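Local coordinates for long form salivary protein D7L1 (Culex quinquefasciatus, PDB 6V4C) that binds and sequesters ADP, ATP and related adenine compounds of the host, inhibiting platelet aggregation and hemostasis and so aiding mosquito blood feeding, at residues Asp7-Ala12 with Glu264-Arg269; Lys17-His22 with Glu31-Trp36; Gly208-Ala211 with Lys217-Val220; His210-Asn215 with Phe252-Asp257; Ala91-Lys96 with Ile112-Ala117. All coordinates share one frame; numbering follows the deposited sequence.

Overall arrangement
Interaction 1 closes the longest loop of the set: the start of helix 8-22 meets the chain just after helix 249-263, with ADP held between them. The other four all nest inside that loop. Interaction 2 packs the later turns of helix 8-22 against helix 27-34 and touches interaction 1, Met34 lying beside Ser267. Interaction 5 follows in series, joining helices 84-94 and 104-117; its Asn115 touches Trp36. Further along, interactions 3 and 4 both leave from helix 202-211, sharing His210 and Ala211, one closing onto helix 218-226 and the other onto helix 249-263. Their centres lie about 39 and about 40 Å from that of interaction 5, across the chain's centre.

Interaction 1: Asp7-Ala12 with Glu264-Arg269; sequences DPEEVA and ENYSYR. With ADP (adenosine-5'-diphosphate), chain B.
The first turn of helix 8-22 faces the bend that follows helix 249-263, with Ala12 and Tyr266 closest at 7.0 Å between their CA atoms. Tyr266 reaches across with its hydroxyl, and OH donates to OE2 of Glu9 at 2.7 Å, meeting the anti lone pair of that oxygen. In the acid, CG stands anti to the backbone N (chi1 -178°), which lays CG of Glu9 3.4 Å from N6 of ADP; the bend at chi2 then swings the carboxylate to the phenol. Carboxylate and phenol planes stand 69° apart. Arg192 forms a salt bridge to the same OE2, so this oxygen is gripped twice and probably keeps its negative charge.

This is the adenine pocket of the D7 protein, built where the N-terminal helix meets the loop after helix 249-263. The base lies over one face of the Tyr266 ring, its C2 3.3 Å above the plane and over the centre, while CB of Ala12 sits 3.5 Å from C8 of ADP. Tyr266 N donates to N3 of ADP at 3.0 Å, with an N-H...acceptor angle of 157°. Asn265 heads a type I turn in which its OD1 accepts from Ser267 N, an Asx turn, and its ND2 makes a weak bond to O5'. Ser267 OG lies very close to the ribose O3', at 2.4 Å, so the detail of that bond is doubtful. At the helix start, Asp7 and Glu10 exchange side-chain bonds with each other's backbone N, a capping box.

Interaction 2: Lys17-His22 with Glu31-Trp36; sequences KCMEDH and EKWMKW. With EDO (1,2-ethanediol), chain J.
Met19 slides past Trp33 in the opposite direction as helix 8-22 packs against helix 27-34. From CB the chain leaves with CG anti to its carbonyl carbon (chi1 -62°), and CG of Met19 comes 4.1 Å from CE3 of Trp33, on the six-membered ring. SD of Met19 follows and lies 3.8 Å from CG of Met34. A bend at the last torsion (chi3 53°) then turns the methyl toward helix 27-34, where CE of Met19 meets Trp33 CB at 3.8 Å and Met34 CG at 3.5 Å. The far end of the indole is approached at its edge by the backbone of the first helix: CH2 of Trp33 is 3.6 Å from O of His22. Tyr48 stacks on the Trp33 ring, and the neighbouring Cys18 ties this helix to Cys51 by a disulfide, as suits a cysteine-braced PBP/GOBP-type helical fold. With no hydrogen bond between the two segments, the contact relies on thioether, methyl and aromatic carbon packing, and so on shape rather than charge.

Interaction 3: Gly208-Ala211 with Lys217-Val220; sequences GLHA and KDDV
His210 and Asp218 both hold CG anti to the carbonyl carbon (chi1 -55° and -71°), and these torsions turn ring and carboxylate toward each other between helix 202-211 and the start of helix 218-226. There NE2 of His210 donates to OD1 of Asp218 at 3.2 Å, with an N-H...acceptor angle of 154°. The acceptor uses its syn lone pair, on the side of OD2, and OD2 of Asp218 itself stays 3.8 Å from NE2 of His210. The carboxylate comes to the edge of the imidazole with the two planes 40° apart, and OD1 is tilted somewhat from the ring plane. The two side chains cross at about a right angle.

Beside this polar link is a lighter apolar touch: CD1 of Leu209 lies 4.1 Å from CB of Lys217, the N-cap residue of the second helix. Leu209 also packs on Leu251 and Val255 of helix 249-263, so it faces both neighbours. The lysine chain bends at chi2 and again at chi4, and its NZ forms a salt bridge with Glu214, in the link joining the two helices. The contact thus joins two consecutive helices across their short connecting loop, within the second PBP/GOBP region.

Since His210 is exposed, water could probably compete for this His-carboxylate bond; the nearby acid would be expected to favour the protonated imidazolium and raise its pKa modestly.

Interaction 4: His210-Asn215 with Phe252-Asp257; sequences HAVNEN and FMKVLD
Val212 supplies the apolar part of the contact, pointing its side chain from the end of helix 202-211 at helix 249-263. Its CG2 meets CG2 of Val255 at 3.9 Å, the two side chains crossing at about a right angle. The other branch, CG1 of Val212, rests 3.6 Å from the backbone O of Lys254. Tyr258 and Tyr277 also pack against Val212, so the valine is buried among several partners.

Lys254 adds both carbon packing and charge. With CG anti to its backbone N (chi1 -178°) and the rest of the chain extended, it runs past Val212, and CE of Lys254 comes 3.9 Å from CB of that valine. At the end, NZ of Lys254 lies 4.5 Å from OE2 of Glu214, too far for a salt bridge; a general electrostatic attraction is all that can be inferred. The firmer partner of Glu214 is Lys217, which forms a salt bridge with OE1.

Backbone bonds set the turn that delivers these groups. Asn213 N bonds to His210 O at 3.0 Å and Glu214 N to Leu209 O, while Asn213 takes a positive phi of 68°. That is a Schellman motif ending helix 202-211, laid against the side of a long helix in this all-helical, odorant-binding-protein-like fold.

Interaction 5: Ala91-Lys96 with Ile112-Ala117; sequences ANELGK and IQVNNA
Val114 fits against Leu94 where helices 84-94 and 104-117 come together in the all-helical PBP/GOBP-type fold. This is the close, buried part: the CA atoms of the pair are 6.7 Å apart, and CG of Leu94 lies 3.9 Å from CG1 of Val114. The CD2 branch of Leu94 reaches CB of Val114 at 4.2 Å. Leu122 and Met58 also pack on Leu94, continuing the apolar layer past the two helices.

Toward solvent the contact is looser. A first torsion of -175° and a straight chain beyond it carry the Glu93 carboxylate past Val114, the two side chains running in opposite directions. No hydrogen bond joins the two segments, and the acid meets only carbon across them. The exposed Ala117 adds a slight touch from its methyl. One valine branch serves both sides: CG1 of Val114, already against Leu94, also lies 4.0 Å from OE2 of Glu93, and that oxygen is 4.2 Å from CB of Ala117.

Interaction 1: Asp7-Ala12 with Glu264-Arg269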
# COMPACT_ATOMS: atom_id res chain seq x y z
N ASP A 7 -7.43 7.86 -1.66
CA ASP A 7 -6.66 8.95 -1.07
C ASP A 7 -5.18 8.79 -1.45
O ASP A 7 -4.79 7.77 -2.03
CB ASP A 7 -6.96 9.04 0.43
CG ASP A 7 -6.34 7.91 1.25
OD1 ASP A 7 -5.29 7.34 0.87
OD2 ASP A 7 -6.91 7.59 2.32
N PRO A 8 -4.33 9.78 -1.16
CA PRO A 8 -2.93 9.67 -1.61
C PRO A 8 -2.17 8.51 -0.99
O PRO A 8 -1.25 7.99 -1.63
CB PRO A 8 -2.31 11.02 -1.22
CG PRO A 8 -3.46 11.93 -0.97
CD PRO A 8 -4.56 11.05 -0.45
N GLU A 9 -2.53 8.09 0.23
CA GLU A 9 -1.87 6.94 0.84
C GLU A 9 -2.23 5.65 0.12
O GLU A 9 -1.37 4.79 -0.10
CB GLU A 9 -2.23 6.86 2.33
CG GLU A 9 -1.54 5.72 3.10
CD GLU A 9 -2.32 4.40 3.05
OE1 GLU A 9 -3.50 4.40 2.64
OE2 GLU A 9 -1.74 3.37 3.44
N GLU A 10 -3.49 5.48 -0.21
CA GLU A 10 -3.94 4.35 -1.02
C GLU A 10 -3.26 4.29 -2.38
O GLU A 10 -2.85 3.33 -2.71
CB GLU A 10 -5.42 4.33 -1.18
CG GLU A 10 -6.17 4.28 0.06
CD GLU A 10 -7.65 4.37 -0.10
OE1 GLU A 10 -8.12 5.33 -0.34
OE2 GLU A 10 -8.23 3.45 0.01
N VAL A 11 -3.11 5.39 -3.08
CA VAL A 11 -2.44 5.30 -4.38
C VAL A 11 -0.99 5.00 -4.22
O VAL A 11 -0.55 4.24 -4.86
CB VAL A 11 -2.68 6.55 -5.20
CG1 VAL A 11 -1.98 6.48 -6.49
CG2 VAL A 11 -4.11 6.90 -5.30
N ALA A 12 -0.34 5.61 -3.24
CA ALA A 12 1.07 5.33 -3.03
C ALA A 12 1.31 3.88 -2.64
O ALA A 12 2.28 3.26 -3.08
CB ALA A 12 1.64 6.28 -1.97
N GLU A 264 6.75 3.43 6.70
CA GLU A 264 7.02 4.86 6.78
C GLU A 264 7.20 5.48 5.40
O GLU A 264 6.91 6.67 5.21
CB GLU A 264 8.23 5.13 7.67
CG GLU A 264 8.03 4.72 9.12
CD GLU A 264 9.09 5.29 10.05
OE1 GLU A 264 10.05 5.90 9.54
OE2 GLU A 264 8.96 5.13 11.28
N ASN A 265 7.67 4.69 4.44
CA ASN A 265 7.84 5.16 3.06
C ASN A 265 7.75 3.93 2.17
O ASN A 265 8.67 3.12 2.14
CB ASN A 265 9.18 5.87 2.89
CG ASN A 265 9.30 6.55 1.54
OD1 ASN A 265 8.95 5.98 0.51
ND2 ASN A 265 9.81 7.78 1.54
N TYR A 266 6.64 3.81 1.43
CA TYR A 266 6.35 2.58 0.70
C TYR A 266 7.37 2.27 -0.39
O TYR A 266 7.43 1.13 -0.86
CB TYR A 266 4.94 2.64 0.11
CG TYR A 266 3.84 2.72 1.15
CD1 TYR A 266 3.94 2.03 2.35
CD2 TYR A 266 2.72 3.51 0.93
CE1 TYR A 266 2.94 2.10 3.30
CE2 TYR A 266 1.71 3.59 1.88
CZ TYR A 266 1.83 2.89 3.07
OH TYR A 266 0.84 2.97 4.01
N SER A 267 8.19 3.25 -0.80
CA SER A 267 9.23 3.04 -1.79
C SER A 267 10.52 2.48 -1.19
O SER A 267 11.54 2.43 -1.89
CB SER A 267 9.55 4.35 -2.51
OG SER A 267 8.36 4.97 -2.99
N TYR A 268 10.48 2.06 0.08
CA TYR A 268 11.68 1.68 0.82
C TYR A 268 12.51 0.64 0.07
O TYR A 268 13.71 0.83 -0.17
CB TYR A 268 11.27 1.17 2.20
CG TYR A 268 12.40 0.96 3.18
CD1 TYR A 268 12.90 2.01 3.94
CD2 TYR A 268 12.95 -0.31 3.38
CE1 TYR A 268 13.92 1.82 4.85
CE2 TYR A 268 13.97 -0.51 4.29
CZ TYR A 268 14.45 0.55 5.02
OH TYR A 268 15.47 0.36 5.93
N ARG A 269 11.88 -0.47 -0.32
CA ARG A 269 12.62 -1.55 -0.97
C ARG A 269 13.05 -1.22 -2.39
O ARG A 269 13.85 -1.97 -2.96
CB ARG A 269 11.80 -2.84 -0.95
CG ARG A 269 11.61 -3.42 0.43
CD ARG A 269 10.67 -4.61 0.39
NE ARG A 269 11.30 -5.79 -0.19
CZ ARG A 269 10.62 -6.83 -0.66
NH1 ARG A 269 9.29 -6.84 -0.62
NH2 ARG A 269 11.27 -7.87 -1.17
PB ADP B . 8.95 13.05 -2.65
O1B ADP B . 8.91 14.32 -2.11
O2B ADP B . 10.13 12.76 -3.38
O3B ADP B . 7.84 12.78 -3.40
PA ADP B . 10.38 11.01 -1.15
O1A ADP B . 11.43 11.39 -0.15
O2A ADP B . 10.99 10.66 -2.37
O3A ADP B . 9.34 12.12 -1.40
O5' ADP B . 9.27 10.01 -0.86
C5' ADP B . 8.21 9.76 -1.77
C4' ADP B . 7.58 8.41 -1.54
O4' ADP B . 6.59 8.46 -0.55
C3' ADP B . 6.73 7.84 -2.66
O3' ADP B . 7.49 7.16 -3.61
C2' ADP B . 5.69 6.96 -1.97
O2' ADP B . 6.02 5.64 -2.07
C1' ADP B . 5.86 7.30 -0.53
N9 ADP B . 4.65 7.56 0.19
C8 ADP B . 3.75 8.46 -0.15
N7 ADP B . 2.78 8.54 0.67
C5 ADP B . 3.04 7.63 1.61
C6 ADP B . 2.38 7.23 2.77
N6 ADP B . 1.26 7.71 3.18
N1 ADP B . 2.91 6.28 3.49
C2 ADP B . 4.03 5.75 3.10
N3 ADP B . 4.73 6.05 2.07
C4 ADP B . 4.21 7.01 1.34

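Interaction 2: Lys17-His22 with Glu31-Trp36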
# COMPACT_ATOMS: atom_id res chain seq x y z
N LYS A 17 3.42 -1.30 -4.65
CA LYS A 17 3.23 -2.74 -4.82
C LYS A 17 3.46 -3.16 -6.27
O LYS A 17 4.09 -4.19 -6.53
CB LYS A 17 1.84 -3.14 -4.35
CG LYS A 17 1.56 -4.62 -4.43
CD LYS A 17 0.11 -4.92 -4.09
CE LYS A 17 -0.23 -6.37 -4.36
NZ LYS A 17 -1.63 -6.68 -3.97
N CYS A 18 2.95 -2.38 -7.22
CA CYS A 18 3.19 -2.69 -8.63
C CYS A 18 4.67 -2.56 -8.98
O CYS A 18 5.21 -3.40 -9.71
CB CYS A 18 2.36 -1.78 -9.53
SG CYS A 18 0.61 -2.19 -9.63
N MET A 19 5.33 -1.53 -8.46
CA MET A 19 6.75 -1.35 -8.73
C MET A 19 7.58 -2.51 -8.19
O MET A 19 8.49 -3.00 -8.86
CB MET A 19 7.24 -0.02 -8.15
CG MET A 19 6.58 1.21 -8.74
SD MET A 19 7.42 2.72 -8.24
CE MET A 19 9.09 2.29 -8.73
N GLU A 20 7.26 -2.96 -6.97
CA GLU A 20 7.98 -4.10 -6.40
C GLU A 20 7.76 -5.36 -7.21
O GLU A 20 8.69 -6.17 -7.39
CB GLU A 20 7.54 -4.32 -4.95
CG GLU A 20 8.02 -3.26 -3.97
CD GLU A 20 7.62 -3.57 -2.54
OE1 GLU A 20 7.81 -2.71 -1.66
OE2 GLU A 20 7.09 -4.68 -2.30
N ASP A 21 6.54 -5.57 -7.72
CA ASP A 21 6.22 -6.80 -8.42
C ASP A 21 6.83 -6.87 -9.82
O ASP A 21 6.91 -7.96 -10.39
CB ASP A 21 4.71 -6.99 -8.50
CG ASP A 21 4.09 -7.42 -7.19
OD1 ASP A 21 4.85 -7.71 -6.23
OD2 ASP A 21 2.85 -7.48 -7.10
N HIS A 22 7.27 -5.74 -10.38
CA HIS A 22 7.66 -5.70 -11.78
C HIS A 22 9.03 -5.10 -12.07
O HIS A 22 9.53 -5.29 -13.18
CB HIS A 22 6.61 -4.94 -12.61
CG HIS A 22 5.33 -5.70 -12.81
ND1 HIS A 22 4.10 -5.09 -12.82
CD2 HIS A 22 5.10 -7.02 -13.01
CE1 HIS A 22 3.16 -6.00 -13.02
NE2 HIS A 22 3.74 -7.18 -13.13
N GLU A 31 13.50 4.03 -10.56
CA GLU A 31 13.56 5.48 -10.42
C GLU A 31 12.75 6.17 -11.51
O GLU A 31 12.11 7.20 -11.25
CB GLU A 31 15.02 5.95 -10.45
N LYS A 32 12.75 5.62 -12.72
CA LYS A 32 11.97 6.21 -13.80
C LYS A 32 10.48 6.10 -13.52
O LYS A 32 9.71 7.02 -13.82
CB LYS A 32 12.32 5.54 -15.14
CG LYS A 32 13.66 5.94 -15.71
N TRP A 33 10.04 4.97 -12.96
CA TRP A 33 8.62 4.78 -12.68
C TRP A 33 8.12 5.76 -11.62
O TRP A 33 7.02 6.30 -11.74
CB TRP A 33 8.35 3.34 -12.27
CG TRP A 33 8.56 2.36 -13.38
CD1 TRP A 33 8.77 2.65 -14.70
CD2 TRP A 33 8.58 0.93 -13.28
NE1 TRP A 33 8.92 1.49 -15.42
CE2 TRP A 33 8.81 0.42 -14.57
CE3 TRP A 33 8.43 0.03 -12.21
CZ2 TRP A 33 8.89 -0.95 -14.83
CZ3 TRP A 33 8.50 -1.32 -12.47
CH2 TRP A 33 8.73 -1.80 -13.77
N MET A 34 8.92 5.99 -10.58
CA MET A 34 8.52 6.95 -9.55
C MET A 34 8.37 8.35 -10.14
O MET A 34 7.47 9.10 -9.74
CB MET A 34 9.54 6.97 -8.41
CG MET A 34 9.79 5.61 -7.78
SD MET A 34 10.85 5.71 -6.32
CE MET A 34 11.74 4.16 -6.44
N LYS A 35 9.24 8.71 -11.08
CA LYS A 35 9.13 9.98 -11.79
C LYS A 35 8.07 9.94 -12.89
O LYS A 35 7.88 10.95 -13.58
CB LYS A 35 10.48 10.37 -12.40
CG LYS A 35 11.58 10.59 -11.37
N TRP A 36 7.39 8.80 -13.07
CA TRP A 36 6.38 8.64 -14.12
C TRP A 36 6.96 8.87 -15.51
O TRP A 36 6.32 9.46 -16.38
CB TRP A 36 5.13 9.48 -13.87
CG TRP A 36 4.10 8.78 -13.02
CD1 TRP A 36 4.30 8.20 -11.80
CD2 TRP A 36 2.72 8.58 -13.34
NE1 TRP A 36 3.13 7.66 -11.34
CE2 TRP A 36 2.14 7.88 -12.26
CE3 TRP A 36 1.91 8.94 -14.42
CZ2 TRP A 36 0.79 7.52 -12.23
CZ3 TRP A 36 0.57 8.58 -14.40
CH2 TRP A 36 0.03 7.88 -13.31
C1 EDO J . -0.45 -6.00 -0.80
O1 EDO J . 0.24 -6.08 0.45
C2 EDO J . -1.92 -6.38 -0.63
O2 EDO J . -2.77 -5.45 -1.31

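Interaction 3: Gly208-Ala211 with Lys217-Val220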
# COMPACT_ATOMS: atom_id res chain seq x y z
N GLY A 208 4.58 -10.38 3.36
CA GLY A 208 5.38 -10.04 4.52
C GLY A 208 6.40 -11.10 4.88
O GLY A 208 7.52 -10.79 5.30
N LEU A 209 6.04 -12.38 4.71
CA LEU A 209 6.97 -13.47 5.00
C LEU A 209 8.10 -13.51 3.98
O LEU A 209 9.27 -13.68 4.34
CB LEU A 209 6.22 -14.80 5.00
CG LEU A 209 5.41 -15.16 6.25
CD1 LEU A 209 4.45 -16.29 5.92
CD2 LEU A 209 6.35 -15.57 7.37
N HIS A 210 7.76 -13.37 2.69
CA HIS A 210 8.79 -13.40 1.66
C HIS A 210 9.71 -12.19 1.74
O HIS A 210 10.88 -12.27 1.35
CB HIS A 210 8.14 -13.54 0.28
CG HIS A 210 7.22 -14.72 0.16
ND1 HIS A 210 6.24 -14.80 -0.80
CD2 HIS A 210 7.14 -15.86 0.89
CE1 HIS A 210 5.59 -15.94 -0.66
NE2 HIS A 210 6.12 -16.60 0.36
N ALA A 211 9.21 -11.06 2.27
CA ALA A 211 10.04 -9.87 2.41
C ALA A 211 11.20 -10.10 3.37
O ALA A 211 12.28 -9.52 3.19
CB ALA A 211 9.19 -8.68 2.85
N LYS A 217 6.47 -21.39 4.78
CA LYS A 217 5.38 -21.22 5.72
C LYS A 217 4.03 -20.90 5.07
O LYS A 217 3.08 -20.57 5.79
CB LYS A 217 5.73 -20.13 6.75
CG LYS A 217 7.05 -20.37 7.47
CD LYS A 217 7.03 -21.68 8.25
CE LYS A 217 8.30 -21.86 9.06
NZ LYS A 217 9.51 -21.85 8.20
N ASP A 218 3.92 -21.00 3.74
CA ASP A 218 2.69 -20.60 3.07
C ASP A 218 1.50 -21.42 3.54
O ASP A 218 0.48 -20.87 3.99
CB ASP A 218 2.86 -20.72 1.55
CG ASP A 218 3.79 -19.66 0.97
OD1 ASP A 218 4.42 -18.90 1.73
OD2 ASP A 218 3.86 -19.59 -0.27
N ASP A 219 1.60 -22.76 3.44
CA ASP A 219 0.52 -23.65 3.85
C ASP A 219 0.29 -23.61 5.36
O ASP A 219 -0.75 -24.06 5.85
CB ASP A 219 0.77 -25.07 3.28
CG ASP A 219 0.55 -25.15 1.74
OD1 ASP A 219 -0.33 -24.39 1.28
OD2 ASP A 219 1.21 -25.94 0.98
N VAL A 220 1.24 -23.06 6.11
CA VAL A 220 1.01 -22.80 7.53
C VAL A 220 0.07 -21.62 7.72
O VAL A 220 -0.85 -21.66 8.55
CB VAL A 220 2.35 -22.60 8.26
CG1 VAL A 220 2.11 -21.94 9.60
CG2 VAL A 220 3.07 -23.93 8.43

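Interaction 4: His210-Asn215 with Phe252-Asp257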
# COMPACT_ATOMS: atom_id res chain seq x y z
N HIS A 210 7.76 -13.37 2.69
CA HIS A 210 8.79 -13.40 1.66
C HIS A 210 9.71 -12.19 1.74
O HIS A 210 10.88 -12.27 1.35
CB HIS A 210 8.14 -13.54 0.28
CG HIS A 210 7.22 -14.72 0.16
ND1 HIS A 210 6.24 -14.80 -0.80
CD2 HIS A 210 7.14 -15.86 0.89
CE1 HIS A 210 5.59 -15.94 -0.66
NE2 HIS A 210 6.12 -16.60 0.36
N ALA A 211 9.21 -11.06 2.27
CA ALA A 211 10.04 -9.87 2.41
C ALA A 211 11.20 -10.10 3.37
O ALA A 211 12.28 -9.52 3.19
CB ALA A 211 9.19 -8.68 2.85
N VAL A 212 11.00 -10.92 4.40
CA VAL A 212 12.07 -11.26 5.34
C VAL A 212 12.77 -12.56 4.95
O VAL A 212 13.42 -13.18 5.79
CB VAL A 212 11.58 -11.26 6.80
CG1 VAL A 212 11.07 -9.89 7.18
CG2 VAL A 212 10.51 -12.33 7.00
N ASN A 213 12.63 -12.99 3.70
CA ASN A 213 13.35 -14.15 3.15
C ASN A 213 12.91 -15.48 3.77
O ASN A 213 13.67 -16.45 3.77
CB ASN A 213 14.88 -13.97 3.21
CG ASN A 213 15.34 -12.74 2.45
OD1 ASN A 213 14.78 -12.38 1.42
ND2 ASN A 213 16.37 -12.08 2.97
N GLU A 214 11.69 -15.54 4.28
CA GLU A 214 11.09 -16.80 4.71
C GLU A 214 10.43 -17.46 3.50
O GLU A 214 9.96 -16.79 2.58
CB GLU A 214 10.05 -16.54 5.80
CG GLU A 214 9.68 -17.76 6.63
CD GLU A 214 10.76 -18.12 7.64
OE1 GLU A 214 10.68 -19.23 8.21
OE2 GLU A 214 11.67 -17.30 7.86
N ASN A 215 10.38 -18.80 3.51
CA ASN A 215 9.84 -19.49 2.34
C ASN A 215 8.99 -20.72 2.61
O ASN A 215 8.19 -21.08 1.74
CB ASN A 215 10.96 -19.85 1.34
CG ASN A 215 12.08 -20.65 1.97
OD1 ASN A 215 11.93 -21.85 2.22
ND2 ASN A 215 13.20 -20.00 2.23
N PHE A 252 6.55 -14.12 13.63
CA PHE A 252 5.51 -13.11 13.43
C PHE A 252 6.07 -11.71 13.62
O PHE A 252 5.83 -10.82 12.80
CB PHE A 252 4.35 -13.37 14.39
CG PHE A 252 3.15 -12.49 14.16
CD1 PHE A 252 2.15 -12.88 13.30
CD2 PHE A 252 3.03 -11.27 14.82
CE1 PHE A 252 1.04 -12.07 13.09
CE2 PHE A 252 1.93 -10.46 14.61
CZ PHE A 252 0.93 -10.87 13.74
N MET A 253 6.83 -11.49 14.70
CA MET A 253 7.38 -10.17 14.96
C MET A 253 8.47 -9.79 13.96
O MET A 253 8.60 -8.62 13.61
CB MET A 253 7.91 -10.08 16.39
CG MET A 253 6.82 -10.12 17.43
SD MET A 253 5.43 -9.09 16.95
CE MET A 253 6.15 -7.45 17.06
N LYS A 254 9.25 -10.77 13.50
CA LYS A 254 10.21 -10.50 12.44
C LYS A 254 9.51 -9.99 11.19
O LYS A 254 10.00 -9.05 10.54
CB LYS A 254 11.00 -11.78 12.14
CG LYS A 254 12.07 -11.61 11.07
CD LYS A 254 12.74 -12.94 10.77
CE LYS A 254 13.76 -12.81 9.64
NZ LYS A 254 14.43 -14.11 9.35
N VAL A 255 8.37 -10.57 10.84
CA VAL A 255 7.59 -10.09 9.70
C VAL A 255 7.04 -8.70 9.98
O VAL A 255 7.18 -7.79 9.16
CB VAL A 255 6.46 -11.08 9.37
CG1 VAL A 255 5.50 -10.46 8.36
CG2 VAL A 255 7.03 -12.38 8.83
N LEU A 256 6.42 -8.52 11.15
CA LEU A 256 5.75 -7.26 11.45
C LEU A 256 6.74 -6.11 11.58
O LEU A 256 6.47 -5.00 11.13
CB LEU A 256 4.92 -7.40 12.73
CG LEU A 256 3.44 -7.08 12.56
CD1 LEU A 256 2.81 -8.02 11.55
CD2 LEU A 256 2.73 -7.15 13.90
N ASP A 257 7.90 -6.36 12.22
CA ASP A 257 8.90 -5.30 12.35
C ASP A 257 9.32 -4.76 11.00
O ASP A 257 9.45 -3.54 10.82
CB ASP A 257 10.12 -5.81 13.12
CG ASP A 257 9.86 -5.99 14.60
OD1 ASP A 257 8.93 -5.35 15.13
OD2 ASP A 257 10.59 -6.79 15.22

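Interaction 5: Ala91-Lys96 with Ile112-Ala117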
# COMPACT_ATOMS: atom_id res chain seq x y z
N ALA A 91 -10.33 11.93 -18.86
CA ALA A 91 -11.23 10.81 -18.59
C ALA A 91 -11.78 10.23 -19.88
O ALA A 91 -11.67 9.02 -20.14
CB ALA A 91 -12.35 11.25 -17.65
N ASN A 92 -12.36 11.08 -20.73
CA ASN A 92 -12.84 10.62 -22.03
C ASN A 92 -11.67 10.28 -22.95
O ASN A 92 -11.75 9.33 -23.73
CB ASN A 92 -13.74 11.68 -22.66
CG ASN A 92 -14.84 12.14 -21.73
OD1 ASN A 92 -15.42 11.33 -21.00
ND2 ASN A 92 -15.14 13.43 -21.75
N GLU A 93 -10.59 11.06 -22.88
CA GLU A 93 -9.43 10.82 -23.74
C GLU A 93 -8.82 9.45 -23.48
O GLU A 93 -8.37 8.77 -24.41
CB GLU A 93 -8.41 11.94 -23.54
CG GLU A 93 -7.19 11.88 -24.46
CD GLU A 93 -6.25 13.06 -24.23
OE1 GLU A 93 -6.64 13.99 -23.49
OE2 GLU A 93 -5.13 13.05 -24.78
N LEU A 94 -8.78 9.03 -22.21
CA LEU A 94 -8.29 7.69 -21.89
C LEU A 94 -9.30 6.61 -22.25
O LEU A 94 -8.90 5.50 -22.63
CB LEU A 94 -7.93 7.60 -20.40
CG LEU A 94 -6.47 7.83 -20.05
CD1 LEU A 94 -6.32 8.15 -18.57
CD2 LEU A 94 -5.63 6.62 -20.42
N GLY A 95 -10.59 6.91 -22.16
CA GLY A 95 -11.62 5.95 -22.48
C GLY A 95 -11.87 5.78 -23.96
O GLY A 95 -12.89 5.20 -24.36
N LYS A 96 -10.97 6.29 -24.78
CA LYS A 96 -10.98 6.10 -26.23
C LYS A 96 -9.75 5.33 -26.67
O LYS A 96 -9.20 5.56 -27.76
N ILE A 112 0.72 5.48 -22.12
CA ILE A 112 1.91 6.30 -22.35
C ILE A 112 1.60 7.41 -23.35
O ILE A 112 2.10 8.54 -23.22
CB ILE A 112 3.09 5.42 -22.80
CG1 ILE A 112 3.53 4.50 -21.66
CG2 ILE A 112 4.25 6.28 -23.28
CD1 ILE A 112 4.53 3.45 -22.06
N GLN A 113 0.77 7.12 -24.35
CA GLN A 113 0.41 8.12 -25.35
C GLN A 113 -0.36 9.27 -24.71
O GLN A 113 -0.08 10.45 -24.96
CB GLN A 113 -0.40 7.47 -26.47
CG GLN A 113 -0.04 7.94 -27.86
CD GLN A 113 -1.08 8.86 -28.46
OE1 GLN A 113 -2.17 9.01 -27.92
NE2 GLN A 113 -0.74 9.49 -29.58
N VAL A 114 -1.34 8.95 -23.86
CA VAL A 114 -2.14 9.99 -23.22
C VAL A 114 -1.32 10.72 -22.16
O VAL A 114 -1.45 11.94 -22.00
CB VAL A 114 -3.45 9.40 -22.65
CG1 VAL A 114 -4.21 10.45 -21.85
CG2 VAL A 114 -4.32 8.86 -23.78
N ASN A 115 -0.47 9.99 -21.44
CA ASN A 115 0.31 10.62 -20.37
C ASN A 115 1.26 11.67 -20.92
O ASN A 115 1.43 12.74 -20.33
CB ASN A 115 1.08 9.56 -19.58
CG ASN A 115 1.74 10.13 -18.33
OD1 ASN A 115 1.15 10.95 -17.62
ND2 ASN A 115 2.97 9.71 -18.06
N ASN A 116 1.90 11.39 -22.07
CA ASN A 116 2.84 12.33 -22.64
C ASN A 116 2.15 13.57 -23.22
O ASN A 116 2.79 14.62 -23.33
CB ASN A 116 3.70 11.64 -23.71
CG ASN A 116 4.55 10.53 -23.13
OD1 ASN A 116 4.43 10.19 -21.96
ND2 ASN A 116 5.40 9.94 -23.97
N ALA A 117 0.87 13.46 -23.58
CA ALA A 117 0.12 14.60 -24.09
C ALA A 117 -0.40 15.51 -22.99
O ALA A 117 -0.80 16.64 -23.27
CB ALA A 117 -1.05 14.13 -24.95